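PDB 6EIO: antifreeze protein from Uncultured bacterium, which binds ice, probably through more than one face of a beta-helical (solenoid) fold, and thereby acts as an antifreeze protein. Local coordinates for residues A[51-56]-A[71-76]; A[205-210]-A[223-228]. All coordinates share one frame; numbering follows the deposited sequence.

Contact 1: A[51-56]-A[71-76]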
loop_
_atom_site.group_PDB
_atom_site.type_symbol
_atom_site.label_atom_id
_atom_site.label_comp_id
_atom_site.label_asym_id
_atom_site.label_seq_id
_atom_site.Cartn_x
_atom_site.Cartn_y
_atom_site.Cartn_z
ATOM N N ASN A 51 6.081 -8.988 12.801
ATOM C CA ASN A 51 5.997 -7.885 13.741
ATOM C C ASN A 51 5.331 -6.717 13.028
ATOM O O ASN A 51 5.783 -6.309 11.958
ATOM C CB ASN A 51 7.379 -7.484 14.259
ATOM C CG ASN A 51 7.287 -6.576 15.471
ATOM O OD1 ASN A 51 7.212 -7.051 16.606
ATOM N ND2 ASN A 51 7.303 -5.275 15.250
ATOM N N ILE A 52 4.290 -6.178 13.650
ATOM C CA ILE A 52 3.595 -4.982 13.169
ATOM C C ILE A 52 3.823 -3.873 14.179
ATOM O O ILE A 52 3.522 -4.050 15.361
ATOM C CB ILE A 52 2.085 -5.244 13.005
ATOM C CG1 ILE A 52 1.818 -6.313 11.946
ATOM C CG2 ILE A 52 1.361 -3.949 12.674
ATOM C CD1 ILE A 52 0.401 -6.865 11.985
ATOM N N THR A 53 4.320 -2.726 13.715
ATOM C CA THR A 53 4.391 -1.522 14.548
ATOM C C THR A 53 3.364 -0.559 13.965
ATOM O O THR A 53 3.574 0.038 12.907
ATOM C CB THR A 53 5.784 -0.887 14.590
ATOM O OG1 THR A 53 6.766 -1.869 14.943
ATOM C CG2 THR A 53 5.814 0.203 15.655
ATOM N N GLY A 54 2.231 -0.448 14.641
ATOM C CA GLY A 54 1.070 0.261 14.136
ATOM C C GLY A 54 -0.174 -0.492 14.537
ATOM O O GLY A 54 -0.086 -1.590 15.078
ATOM N N ASP A 55 -1.345 0.083 14.275
ATOM C CA ASP A 55 -2.561 -0.595 14.683
ATOM C C ASP A 55 -2.991 -1.622 13.628
ATOM O O ASP A 55 -2.602 -1.549 12.456
ATOM C CB ASP A 55 -3.647 0.444 15.002
ATOM C CG ASP A 55 -3.280 1.340 16.203
ATOM O OD1 ASP A 55 -2.466 0.915 17.046
ATOM O OD2 ASP A 55 -3.841 2.464 16.278
ATOM N N LEU A 56 -3.794 -2.587 14.073
ATOM C CA LEU A 56 -4.263 -3.701 13.252
ATOM C C LEU A 56 -5.783 -3.745 13.360
ATOM O O LEU A 56 -6.314 -3.822 14.476
ATOM C CB LEU A 56 -3.644 -5.019 13.748
ATOM C CG LEU A 56 -4.135 -6.333 13.141
ATOM C CD1 LEU A 56 -3.964 -6.388 11.632
ATOM C CD2 LEU A 56 -3.428 -7.516 13.779
ATOM N N ILE A 71 3.556 -10.734 16.511
ATOM C CA ILE A 71 3.599 -9.724 17.567
ATOM C C ILE A 71 3.021 -8.424 17.009
ATOM O O ILE A 71 3.472 -7.946 15.955
ATOM C CB ILE A 71 5.042 -9.479 18.057
ATOM C CG1 ILE A 71 5.662 -10.746 18.651
ATOM C CG2 ILE A 71 5.081 -8.336 19.058
ATOM C CD1 ILE A 71 4.949 -11.268 19.889
ATOM N N LEU A 72 2.070 -7.850 17.722
ATOM C CA LEU A 72 1.492 -6.556 17.409
ATOM C C LEU A 72 2.000 -5.548 18.437
ATOM O O LEU A 72 1.650 -5.625 19.621
ATOM C CB LEU A 72 -0.029 -6.635 17.436
ATOM C CG LEU A 72 -0.727 -5.303 17.198
ATOM C CD1 LEU A 72 -0.411 -4.758 15.823
ATOM C CD2 LEU A 72 -2.231 -5.480 17.398
ATOM N N ASN A 73 2.831 -4.611 17.981
ATOM C CA ASN A 73 3.235 -3.452 18.774
ATOM C C ASN A 73 2.317 -2.314 18.329
ATOM O O ASN A 73 2.636 -1.536 17.426
ATOM C CB ASN A 73 4.708 -3.143 18.530
ATOM C CG ASN A 73 5.208 -1.944 19.312
ATOM O OD1 ASN A 73 4.471 -1.357 20.096
ATOM N ND2 ASN A 73 6.474 -1.585 19.114
ATOM N N GLY A 74 1.130 -2.293 18.928
ATOM C CA GLY A 74 0.023 -1.482 18.461
ATOM C C GLY A 74 -1.252 -2.043 19.052
ATOM O O GLY A 74 -1.217 -2.972 19.862
ATOM N N THR A 75 -2.383 -1.460 18.646
ATOM C CA THR A 75 -3.673 -1.849 19.190
ATOM C C THR A 75 -4.476 -2.618 18.155
ATOM O O THR A 75 -4.565 -2.222 16.984
ATOM C CB THR A 75 -4.452 -0.630 19.713
ATOM O OG1 THR A 75 -3.674 0.009 20.729
ATOM C CG2 THR A 75 -5.786 -1.030 20.320
ATOM N N LEU A 76 -5.068 -3.715 18.625
ATOM C CA LEU A 76 -5.943 -4.571 17.840
ATOM C C LEU A 76 -7.379 -4.059 17.930
ATOM O O LEU A 76 -7.948 -3.951 19.025
ATOM C CB LEU A 76 -5.864 -5.996 18.377
ATOM C CG LEU A 76 -6.758 -7.024 17.690
ATOM C CD1 LEU A 76 -6.467 -7.119 16.199
ATOM C CD2 LEU A 76 -6.582 -8.388 18.353
HETATM O O HOH W 1 7.962 -3.019 17.184
HETATM O O HOH W 2 -1.744 1.707 19.610
#
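N51 to L56 and I71 to L76 form a parallel pairing of two successive coils of the beta-solenoid, where strand 51-53 runs beside strand 71-73 and both segments then turn at a glycine, G54 and G74. The strand axes are 4.8 Å apart and 11° from parallel. I52 N donates to I71 O, and I52 O accepts from N73 N at 2.8 Å. G54 N then donates to N73 O. Past the corner, L56 N reaches T75 O with a nearly straight bond.

Between these bonds the D55 side chain takes part. Its CG lies beside its own backbone N, and OD1 accepts from T75 N at 2.9 Å. The N-H comes from above the carboxylate plane, 37° out of it. A water that donates to OD1 also hydrogen-bonds T75 OG1, and so bridges the two side chains. An alanine here would probably leave T75 N and this water without their carboxylate acceptor and weaken the corner.

On the face of I52, L56, L72 and L76, L72 holds its CG anti to its backbone N (chi1 177°). L72 CD1 touches I52 CG2 at 3.7 Å and packs against L56 CB. L72 CD1 also comes 3.3 Å from G54 O. L56 and L76 lie side by side, L56 CD2 to L76 CD1. The other face carries N51, T53, I71 and N73; I71 CG2 lies 3.5 Å from N51 OD1. One water accepts from N51 ND2 and N73 ND2 and hydrogen-bonds T53 OG1. The G74 backbone leaves no room for a CB, which would clash with G54 O.

Apolar branches thus pack on the leucine face, while the other is mixed, with I71 beside amides and a hydroxyl that hold an ordered water.

Contact 2: A[205-210]-A[223-228]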
loop_
_atom_site.group_PDB
_atom_site.type_symbol
_atom_site.label_atom_id
_atom_site.label_comp_id
_atom_site.label_asym_id
_atom_site.label_seq_id
_atom_site.Cartn_x
_atom_site.Cartn_y
_atom_site.Cartn_z
ATOM N N GLY A 205 9.137 -13.019 5.003
ATOM C CA GLY A 205 10.210 -12.061 5.112
ATOM C C GLY A 205 10.003 -10.762 4.371
ATOM O O GLY A 205 10.835 -9.853 4.497
ATOM N N ALA A 206 8.917 -10.629 3.609
ATOM C CA ALA A 206 8.626 -9.346 2.992
ATOM C C ALA A 206 8.377 -8.290 4.074
ATOM O O ALA A 206 7.936 -8.596 5.194
ATOM C CB ALA A 206 7.426 -9.472 2.054
ATOM N N THR A 207 8.627 -7.036 3.703
ATOM C CA THR A 207 8.464 -5.914 4.597
ATOM C C THR A 207 7.662 -4.815 3.909
ATOM O O THR A 207 7.601 -4.724 2.674
ATOM C CB THR A 207 9.815 -5.368 5.089
ATOM O OG1 THR A 207 10.502 -4.728 4.013
ATOM C CG2 THR A 207 10.707 -6.472 5.653
ATOM N N LEU A 208 7.065 -3.955 4.742
ATOM C CA LEU A 208 6.297 -2.820 4.248
ATOM C C LEU A 208 6.554 -1.626 5.153
ATOM O O LEU A 208 6.382 -1.707 6.375
ATOM C CB LEU A 208 4.797 -3.135 4.248
ATOM C CG LEU A 208 3.867 -2.006 3.765
ATOM C CD1 LEU A 208 4.105 -1.637 2.315
ATOM C CD2 LEU A 208 2.412 -2.416 3.960
ATOM N N GLU A 209 6.923 -0.494 4.536
ATOM C CA GLU A 209 6.895 0.823 5.161
ATOM C C GLU A 209 5.713 1.525 4.490
ATOM O O GLU A 209 5.809 1.933 3.326
ATOM C CB GLU A 209 8.178 1.618 4.937
ATOM C CG GLU A 209 7.960 3.100 5.396
ATOM C CD GLU A 209 9.050 4.097 5.024
ATOM O OE1 GLU A 209 10.112 3.677 4.519
ATOM O OE2 GLU A 209 8.807 5.305 5.276
ATOM N N GLY A 210 4.577 1.585 5.186
ATOM C CA GLY A 210 3.332 1.920 4.510
ATOM C C GLY A 210 2.161 1.302 5.252
ATOM O O GLY A 210 2.190 1.207 6.483
ATOM N N GLY A 223 6.013 -14.136 8.550
ATOM C CA GLY A 223 7.304 -13.588 8.929
ATOM C C GLY A 223 7.605 -12.206 8.383
ATOM O O GLY A 223 8.726 -11.949 7.938
ATOM N N ASN A 224 6.639 -11.293 8.444
ATOM C CA ASN A 224 6.806 -9.983 7.838
ATOM C C ASN A 224 7.162 -8.909 8.858
ATOM O O ASN A 224 6.924 -9.056 10.056
ATOM C CB ASN A 224 5.515 -9.572 7.122
ATOM C CG ASN A 224 5.113 -10.583 6.090
ATOM O OD1 ASN A 224 4.032 -11.174 6.169
ATOM N ND2 ASN A 224 6.005 -10.803 5.127
ATOM N N THR A 225 7.685 -7.790 8.352
ATOM C CA THR A 225 7.871 -6.592 9.157
ATOM C C THR A 225 7.031 -5.474 8.560
ATOM O O THR A 225 7.215 -5.114 7.397
ATOM C CB THR A 225 9.335 -6.163 9.181
ATOM O OG1 THR A 225 10.096 -7.265 9.650
ATOM C CG2 THR A 225 9.538 -4.930 10.070
ATOM N N PHE A 226 6.131 -4.918 9.370
ATOM C CA PHE A 226 5.304 -3.778 8.975
ATOM C C PHE A 226 5.621 -2.597 9.881
ATOM O O PHE A 226 5.590 -2.736 11.112
ATOM C CB PHE A 226 3.806 -4.104 9.153
ATOM C CG PHE A 226 3.282 -5.160 8.228
ATOM C CD1 PHE A 226 3.317 -6.503 8.577
ATOM C CD2 PHE A 226 2.722 -4.791 7.013
ATOM C CE1 PHE A 226 2.805 -7.469 7.708
ATOM C CE2 PHE A 226 2.241 -5.746 6.133
ATOM C CZ PHE A 226 2.285 -7.083 6.470
ATOM N N VAL A 227 5.888 -1.445 9.278
ATOM C CA VAL A 227 5.971 -0.182 9.999
ATOM C C VAL A 227 5.217 0.859 9.191
ATOM O O VAL A 227 5.076 0.744 7.971
ATOM C CB VAL A 227 7.422 0.304 10.227
ATOM C CG1 VAL A 227 8.224 -0.720 11.033
ATOM C CG2 VAL A 227 8.123 0.645 8.904
ATOM N N LEU A 228 4.761 1.903 9.871
ATOM C CA LEU A 228 4.140 3.035 9.190
ATOM C C LEU A 228 5.195 3.883 8.482
ATOM O O LEU A 228 6.379 3.827 8.805
ATOM C CB LEU A 228 3.376 3.887 10.201
ATOM C CG LEU A 228 2.136 3.201 10.769
ATOM C CD1 LEU A 228 1.589 3.980 11.952
ATOM C CD2 LEU A 228 1.052 3.080 9.700
#
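G205 to G210 and G223 to L228 run parallel, their end-to-end directions 16° apart. T207, L208 and E209 pair with T225, F226 and V227, and the chain turns a corner at E209 and G210. L208 N donates to T225 O at 2.9 Å, L208 O accepts from V227 N, and G210 N donates to V227 O. The bond from G205 N to G223 O is weak.

A206 O takes two donors. T225 N lies in its carbonyl plane. N224 ND2, at 2.9 Å, is tilted 32° from that plane. N224 ND2 also donates to D203 O, and OD1 accepts from E222 N, which should hold the amide from turning. L208 CB approaches the F226 ring obliquely, 3.8 Å from F226 CD2, and L208 CD2 meets the same CD2-CE2 side of the ring. On the opposite face T207 and T225 lie side by side, and T207 CG2 is 3.8 Å from T225 CB.

E209 CB packs loosely near V227 CG2, while its carboxylate forms a salt bridge with K191 and accepts from L230 N. Strand 189-191 flanks segment 205-210, with F190 against L208. From strand 200-202, F202 touches L208 and meets F226 edge-to-face, inside the solenoid.

Contact 1 comes first along the chain. It closes a loop of 14 residues, 57-70, which includes strand 63-65. Contact 2 opens much later and closes 211-222, which includes strand 219-222. The two neither nest nor cross, yet they meet in space, with centres 11 Å apart. Strand 225-227, near the C terminus, inserts beside strand 51-53. N51 N probably bonds to N224 O and T53 N to F226 O, while I52 CG1 packs on F226 CD1. Strands 207-208, 225-227, 51-53 and 71-73 therefore follow one another in parallel. The late coils of the solenoid are joined to its early ones.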